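Local structure of apolipophorin-3b (Locusta migratoria, 1AEP) at residues 17-29 and 98-110. The protein helps load diacylglycerol into the haemolymph lipoprotein lipophorin by covering its expanding hydrophobic surface, and so supports lipid transport during insect flight. Sequence-based numbering, arbitrary orientation.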
ATOM      1  N   THR A  17      -6.736  -0.810   8.328  1.00 14.88           N
ATOM      2  CA  THR A  17      -5.797  -1.897   8.197  1.00 11.73           C
ATOM      3  C   THR A  17      -4.392  -1.355   8.356  1.00 17.52           C
ATOM      4  O   THR A  17      -3.676  -1.701   9.288  1.00 43.98           O
ATOM      5  CB  THR A  17      -5.961  -2.661   6.850  1.00 14.04           C
ATOM      6  OG1 THR A  17      -7.229  -3.238   6.785  1.00 35.14           O
ATOM      7  CG2 THR A  17      -4.893  -3.747   6.670  1.00 28.10           C
ATOM      8  N   ILE A  18      -4.025  -0.478   7.449  1.00  2.16           N
ATOM      9  CA  ILE A  18      -2.693   0.112   7.484  1.00 27.31           C
ATOM     10  C   ILE A  18      -2.289   0.675   8.845  1.00  7.17           C
ATOM     11  O   ILE A  18      -1.179   0.425   9.322  1.00 46.58           O
ATOM     12  CB  ILE A  18      -2.532   1.181   6.415  1.00  4.88           C
ATOM     13  CG1 ILE A  18      -2.788   0.593   5.021  1.00 15.94           C
ATOM     14  CG2 ILE A  18      -1.170   1.799   6.521  1.00 40.34           C
ATOM     15  CD1 ILE A  18      -2.207   1.427   3.895  1.00 26.28           C
ATOM     16  N   VAL A  19      -3.177   1.455   9.449  1.00 23.44           N
ATOM     17  CA  VAL A  19      -2.845   2.061  10.724  1.00 14.83           C
ATOM     18  C   VAL A  19      -2.352   1.057  11.766  1.00 25.32           C
ATOM     19  O   VAL A  19      -1.338   1.267  12.440  1.00 44.81           O
ATOM     20  CB  VAL A  19      -4.005   2.867  11.256  1.00 36.24           C
ATOM     21  CG1 VAL A  19      -3.785   3.094  12.743  1.00 53.31           C
ATOM     22  CG2 VAL A  19      -4.101   4.187  10.498  1.00 10.61           C
ATOM     23  N   ASN A  20      -3.109  -0.021  11.902  1.00 22.80           N
ATOM     24  CA  ASN A  20      -2.827  -1.100  12.825  1.00 25.01           C
ATOM     25  C   ASN A  20      -1.489  -1.790  12.521  1.00 16.52           C
ATOM     26  O   ASN A  20      -0.605  -1.849  13.376  1.00 29.28           O
ATOM     27  CB  ASN A  20      -4.027  -2.051  12.645  1.00  8.88           C
ATOM     28  CG  ASN A  20      -5.251  -1.555  13.384  1.00 26.11           C
ATOM     29  OD1 ASN A  20      -5.185  -0.616  14.193  1.00 25.84           O
ATOM     30  ND2 ASN A  20      -6.340  -2.269  13.182  1.00 35.70           N
ATOM     31  N   ALA A  21      -1.353  -2.253  11.260  1.00 23.75           N
ATOM     32  CA  ALA A  21      -0.152  -2.870  10.720  1.00 29.28           C
ATOM     33  C   ALA A  21       1.060  -2.071  11.131  1.00 20.49           C
ATOM     34  O   ALA A  21       2.021  -2.610  11.650  1.00 44.21           O
ATOM     35  CB  ALA A  21      -0.188  -2.933   9.180  1.00  4.85           C
ATOM     36  N   ALA A  22       0.990  -0.756  10.937  1.00 35.55           N
ATOM     37  CA  ALA A  22       2.086   0.106  11.348  1.00 23.30           C
ATOM     38  C   ALA A  22       2.359   0.090  12.855  1.00 26.73           C
ATOM     39  O   ALA A  22       3.513   0.086  13.262  1.00 56.08           O
ATOM     40  CB  ALA A  22       1.968   1.483  10.782  1.00 16.51           C
ATOM     41  N   HIS A  23       1.298   0.053  13.674  1.00 18.02           N
ATOM     42  CA  HIS A  23       1.462   0.002  15.121  1.00 33.51           C
ATOM     43  C   HIS A  23       2.374  -1.160  15.498  1.00 26.23           C
ATOM     44  O   HIS A  23       3.299  -1.024  16.301  1.00100.00           O
ATOM     45  CB  HIS A  23       0.101  -0.204  15.882  1.00 10.07           C
ATOM     46  CG  HIS A  23       0.115  -0.126  17.415  1.00100.00           C
ATOM     47  ND1 HIS A  23       0.173   1.095  18.096  1.00 94.39           N
ATOM     48  CD2 HIS A  23       0.074  -1.119  18.385  1.00 33.42           C
ATOM     49  CE1 HIS A  23       0.178   0.832  19.418  1.00 47.90           C
ATOM     50  NE2 HIS A  23       0.124  -0.489  19.632  1.00 72.03           N
ATOM     51  N   GLU A  24       2.063  -2.322  14.911  1.00 24.34           N
ATOM     52  CA  GLU A  24       2.759  -3.591  15.108  1.00 42.18           C
ATOM     53  C   GLU A  24       4.196  -3.643  14.690  1.00 16.99           C
ATOM     54  O   GLU A  24       4.972  -4.419  15.243  1.00 65.14           O
ATOM     55  CB  GLU A  24       1.980  -4.764  14.525  1.00 18.61           C
ATOM     56  CG  GLU A  24       0.924  -5.220  15.536  1.00 31.08           C
ATOM     57  CD  GLU A  24       0.900  -6.698  15.608  1.00100.00           C
ATOM     58  OE1 GLU A  24       1.965  -7.185  16.223  1.00 69.84           O
ATOM     59  OE2 GLU A  24       0.000  -7.368  15.153  1.00100.00           O
ATOM     60  N   LEU A  25       4.525  -2.818  13.700  1.00 45.25           N
ATOM     61  CA  LEU A  25       5.870  -2.750  13.217  1.00 12.63           C
ATOM     62  C   LEU A  25       6.841  -2.598  14.384  1.00 71.16           C
ATOM     63  O   LEU A  25       7.900  -3.231  14.421  1.00 41.17           O
ATOM     64  CB  LEU A  25       6.089  -1.580  12.286  1.00 47.34           C
ATOM     65  CG  LEU A  25       6.159  -2.131  10.868  1.00  5.19           C
ATOM     66  CD1 LEU A  25       5.499  -3.477  10.833  1.00 28.79           C
ATOM     67  CD2 LEU A  25       5.563  -1.070   9.944  1.00 73.51           C
ATOM     68  N   HIS A  26       6.436  -1.776  15.364  1.00 41.32           N
ATOM     69  CA  HIS A  26       7.189  -1.460  16.607  1.00 67.61           C
ATOM     70  C   HIS A  26       7.426  -2.663  17.511  1.00 41.50           C
ATOM     71  O   HIS A  26       8.276  -2.646  18.405  1.00 40.31           O
ATOM     72  CB  HIS A  26       6.490  -0.422  17.540  1.00 31.90           C
ATOM     73  CG  HIS A  26       6.356   0.927  16.982  1.00 31.13           C
ATOM     74  ND1 HIS A  26       5.194   1.697  17.119  1.00100.00           N
ATOM     75  CD2 HIS A  26       7.250   1.644  16.287  1.00100.00           C
ATOM     76  CE1 HIS A  26       5.428   2.854  16.488  1.00100.00           C
ATOM     77  NE2 HIS A  26       6.656   2.846  15.972  1.00100.00           N
ATOM     78  N   GLU A  27       6.661  -3.709  17.315  1.00 35.73           N
ATOM     79  CA  GLU A  27       6.851  -4.838  18.167  1.00 27.63           C
ATOM     80  C   GLU A  27       7.877  -5.780  17.600  1.00 31.89           C
ATOM     81  O   GLU A  27       8.116  -6.853  18.154  1.00 52.61           O
ATOM     82  CB  GLU A  27       5.537  -5.575  18.405  1.00 40.63           C
ATOM     83  CG  GLU A  27       4.961  -5.268  19.803  1.00100.00           C
ATOM     84  CD  GLU A  27       3.512  -5.615  19.919  1.00100.00           C
ATOM     85  OE1 GLU A  27       3.309  -6.859  20.315  1.00100.00           O
ATOM     86  OE2 GLU A  27       2.614  -4.813  19.657  1.00100.00           O
ATOM     87  N   THR A  28       8.458  -5.383  16.467  1.00 41.69           N
ATOM     88  CA  THR A  28       9.468  -6.213  15.845  1.00 31.35           C
ATOM     89  C   THR A  28      10.729  -6.096  16.678  1.00 69.92           C
ATOM     90  O   THR A  28      11.628  -6.919  16.599  1.00 52.41           O
ATOM     91  CB  THR A  28       9.800  -5.896  14.366  1.00 27.16           C
ATOM     92  OG1 THR A  28       9.913  -4.514  14.146  1.00 29.05           O
ATOM     93  CG2 THR A  28       8.788  -6.549  13.401  1.00 15.86           C
ATOM     94  N   LEU A  29      10.764  -5.041  17.487  1.00 43.47           N
ATOM     95  CA  LEU A  29      11.888  -4.727  18.352  1.00 74.85           C
ATOM     96  C   LEU A  29      12.021  -5.639  19.568  1.00 38.97           C
ATOM     97  O   LEU A  29      13.051  -5.647  20.251  1.00 91.64           O
ATOM     98  CB  LEU A  29      11.779  -3.255  18.808  1.00 83.81           C
ATOM     99  CG  LEU A  29      12.109  -2.221  17.725  1.00 35.09           C
ATOM    100  CD1 LEU A  29      10.807  -1.673  17.139  1.00100.00           C
ATOM    101  CD2 LEU A  29      12.923  -1.107  18.349  1.00 58.85           C
ATOM    102  N   LEU A  98      12.772   0.150   9.699  1.00 12.48           N
ATOM    103  CA  LEU A  98      11.521   0.328  10.359  1.00 27.42           C
ATOM    104  C   LEU A  98      10.887   1.631   9.953  1.00 14.47           C
ATOM    105  O   LEU A  98       9.681   1.694   9.697  1.00 27.65           O
ATOM    106  CB  LEU A  98      11.716   0.302  11.857  1.00 18.94           C
ATOM    107  CG  LEU A  98      10.816  -0.699  12.539  1.00 31.83           C
ATOM    108  CD1 LEU A  98      11.679  -1.533  13.440  1.00 70.05           C
ATOM    109  CD2 LEU A  98       9.811   0.023  13.399  1.00 34.42           C
ATOM    110  N   ASN A  99      11.713   2.667   9.914  1.00 24.78           N
ATOM    111  CA  ASN A  99      11.251   3.980   9.540  1.00 18.89           C
ATOM    112  C   ASN A  99      10.734   3.965   8.121  1.00 24.20           C
ATOM    113  O   ASN A  99       9.639   4.428   7.833  1.00 63.14           O
ATOM    114  CB  ASN A  99      12.352   5.060   9.672  1.00 22.11           C
ATOM    115  CG  ASN A  99      12.904   5.202  11.072  1.00 19.22           C
ATOM    116  OD1 ASN A  99      14.062   5.567  11.265  1.00 53.26           O
ATOM    117  ND2 ASN A  99      12.075   4.866  12.033  1.00 36.88           N
ATOM    118  N   SER A 100      11.548   3.372   7.253  1.00 36.59           N
ATOM    119  CA  SER A 100      11.238   3.213   5.847  1.00 24.50           C
ATOM    120  C   SER A 100       9.902   2.523   5.561  1.00 38.78           C
ATOM    121  O   SER A 100       9.086   2.983   4.767  1.00 44.36           O
ATOM    122  CB  SER A 100      12.410   2.490   5.161  1.00 25.87           C
ATOM    123  OG  SER A 100      12.517   2.793   3.778  1.00100.00           O
ATOM    124  N   LEU A 101       9.695   1.396   6.230  1.00 16.34           N
ATOM    125  CA  LEU A 101       8.457   0.686   6.046  1.00 19.79           C
ATOM    126  C   LEU A 101       7.289   1.517   6.495  1.00 15.21           C
ATOM    127  O   LEU A 101       6.328   1.695   5.754  1.00 38.70           O
ATOM    128  CB  LEU A 101       8.438  -0.606   6.835  1.00 15.52           C
ATOM    129  CG  LEU A 101       8.219  -1.768   5.886  1.00 34.12           C
ATOM    130  CD1 LEU A 101       7.880  -3.022   6.662  1.00  1.22           C
ATOM    131  CD2 LEU A 101       7.110  -1.455   4.899  1.00 18.27           C
ATOM    132  N   GLN A 102       7.382   2.000   7.726  1.00 17.56           N
ATOM    133  CA  GLN A 102       6.333   2.815   8.339  1.00 38.39           C
ATOM    134  C   GLN A 102       5.877   3.988   7.512  1.00 14.77           C
ATOM    135  O   GLN A 102       4.719   4.406   7.564  1.00 69.26           O
ATOM    136  CB  GLN A 102       6.761   3.363   9.677  1.00 16.06           C
ATOM    137  CG  GLN A 102       5.694   2.989  10.700  1.00 55.54           C
ATOM    138  CD  GLN A 102       6.005   3.579  12.017  1.00 87.05           C
ATOM    139  OE1 GLN A 102       6.185   2.844  12.990  1.00100.00           O
ATOM    140  NE2 GLN A 102       6.118   4.908  12.024  1.00 86.14           N
ATOM    141  N   SER A 103       6.817   4.526   6.769  1.00 15.58           N
ATOM    142  CA  SER A 103       6.524   5.651   5.936  1.00 24.38           C
ATOM    143  C   SER A 103       5.865   5.157   4.677  1.00 24.79           C
ATOM    144  O   SER A 103       4.815   5.652   4.270  1.00 35.76           O
ATOM    145  CB  SER A 103       7.778   6.491   5.693  1.00 15.76           C
ATOM    146  OG  SER A 103       8.127   6.529   4.321  1.00100.00           O
ATOM    147  N   ALA A 104       6.499   4.150   4.079  1.00 15.29           N
ATOM    148  CA  ALA A 104       5.970   3.572   2.880  1.00  1.39           C
ATOM    149  C   ALA A 104       4.497   3.250   3.082  1.00  6.53           C
ATOM    150  O   ALA A 104       3.664   3.619   2.274  1.00 24.03           O
ATOM    151  CB  ALA A 104       6.821   2.387   2.467  1.00  5.91           C
ATOM    152  N   LEU A 105       4.177   2.614   4.208  1.00 12.54           N
ATOM    153  CA  LEU A 105       2.814   2.256   4.514  1.00 12.87           C
ATOM    154  C   LEU A 105       1.912   3.459   4.577  1.00 20.87           C
ATOM    155  O   LEU A 105       0.803   3.505   4.032  1.00 29.70           O
ATOM    156  CB  LEU A 105       2.688   1.487   5.839  1.00 25.11           C
ATOM    157  CG  LEU A 105       3.131   0.019   5.824  1.00 32.81           C
ATOM    158  CD1 LEU A 105       2.996  -0.505   7.244  1.00 26.73           C
ATOM    159  CD2 LEU A 105       2.232  -0.854   4.946  1.00 13.32           C
ATOM    160  N   THR A 106       2.416   4.438   5.257  1.00 24.47           N
ATOM    161  CA  THR A 106       1.686   5.652   5.425  1.00 10.61           C
ATOM    162  C   THR A 106       1.438   6.366   4.109  1.00 19.18           C
ATOM    163  O   THR A 106       0.368   6.872   3.880  1.00 26.03           O
ATOM    164  CB  THR A 106       2.319   6.482   6.516  1.00 19.87           C
ATOM    165  OG1 THR A 106       2.450   5.625   7.632  1.00 82.52           O
ATOM    166  CG2 THR A 106       1.385   7.600   6.832  1.00 90.68           C
ATOM    167  N   ASN A 107       2.422   6.381   3.219  1.00 12.23           N
ATOM    168  CA  ASN A 107       2.235   7.031   1.934  1.00  1.97           C
ATOM    169  C   ASN A 107       1.218   6.307   1.026  1.00 12.54           C
ATOM    170  O   ASN A 107       0.510   6.938   0.243  1.00 45.06           O
ATOM    171  CB  ASN A 107       3.535   7.078   1.160  1.00 28.03           C
ATOM    172  CG  ASN A 107       4.543   7.894   1.885  1.00 38.46           C
ATOM    173  OD1 ASN A 107       5.751   7.782   1.609  1.00 56.44           O
ATOM    174  ND2 ASN A 107       4.051   8.675   2.831  1.00 37.29           N
ATOM    175  N   VAL A 108       1.145   4.976   1.118  1.00 14.48           N
ATOM    176  CA  VAL A 108       0.217   4.214   0.292  1.00 13.50           C
ATOM    177  C   VAL A 108      -1.215   4.531   0.680  1.00 12.02           C
ATOM    178  O   VAL A 108      -2.108   4.636  -0.157  1.00 26.37           O
ATOM    179  CB  VAL A 108       0.516   2.720   0.395  1.00  7.01           C
ATOM    180  CG1 VAL A 108      -0.601   1.890  -0.175  1.00 15.05           C
ATOM    181  CG2 VAL A 108       1.788   2.460  -0.378  1.00  1.00           C
ATOM    182  N   GLY A 109      -1.417   4.714   1.979  1.00  7.32           N
ATOM    183  CA  GLY A 109      -2.725   5.049   2.494  1.00 27.29           C
ATOM    184  C   GLY A 109      -3.200   6.432   2.068  1.00  6.65           C
ATOM    185  O   GLY A 109      -4.365   6.620   1.703  1.00 49.15           O
ATOM    186  N   HIS A 110      -2.279   7.402   2.126  1.00 12.59           N
ATOM    187  CA  HIS A 110      -2.584   8.780   1.774  1.00  2.63           C
ATOM    188  C   HIS A 110      -2.921   8.939   0.321  1.00 14.30           C
ATOM    189  O   HIS A 110      -3.841   9.664  -0.024  1.00 44.48           O
ATOM    190  CB  HIS A 110      -1.544   9.770   2.218  1.00 16.77           C
ATOM    191  CG  HIS A 110      -1.535   9.824   3.692  1.00  6.61           C
ATOM    192  ND1 HIS A 110      -0.389  10.206   4.367  1.00 47.00           N
ATOM    193  CD2 HIS A 110      -2.510   9.543   4.593  1.00 40.52           C
ATOM    194  CE1 HIS A 110      -0.697  10.140   5.655  1.00 15.82           C
ATOM    195  NE2 HIS A 110      -1.952   9.761   5.835  1.00 29.53           N
TER
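Ile18 lays two methyls on Leu105: CG2 lies 3.9 Å from Leu105 CB and also faces Leu105 O, while CD1 bridges from that same O to Gly109 N, 3.9 Å from the latter. With chi1 at -58°, CG2 is placed anti to the backbone N, on the side of Leu105 CB. One turn on, Ala22 allows close approach, its CA 5.9 Å from that of Gln102, and its CB rests on Gln102 CG at 4.0 Å. Leu25 is a knob in the hole formed by Leu98, Leu101, Gln102 and Leu105; its CD2 meets Leu105 CD1 tip to tip at 3.8 Å. The planes of the His26 ring and the Gln102 amide are 82° apart, but the ring is poorly ordered, and its approach to Gln102 OE1 is a loose contact, not a hydrogen bond. An alanine in place of Gln102 would probably open a gap beside Ala22 CB and Leu25 CD2, since the CG that both touch would be gone. Thr28 OG1 meets Leu98 CD1 at 3.5 Å, and the less ordered Leu29 touches Leu98 at the rim. Phe48 and Leu41 of helix 36-63 back Leu105 and Leu98, while Ile152 of helix 131-154 touches Leu25. The axes of 17-25 and 98-110 approach to 9.8 Å and run antiparallel at 174°: core packing between helices 7-25 and 94-121 in apolipophorin III's elongated five-helix bundle.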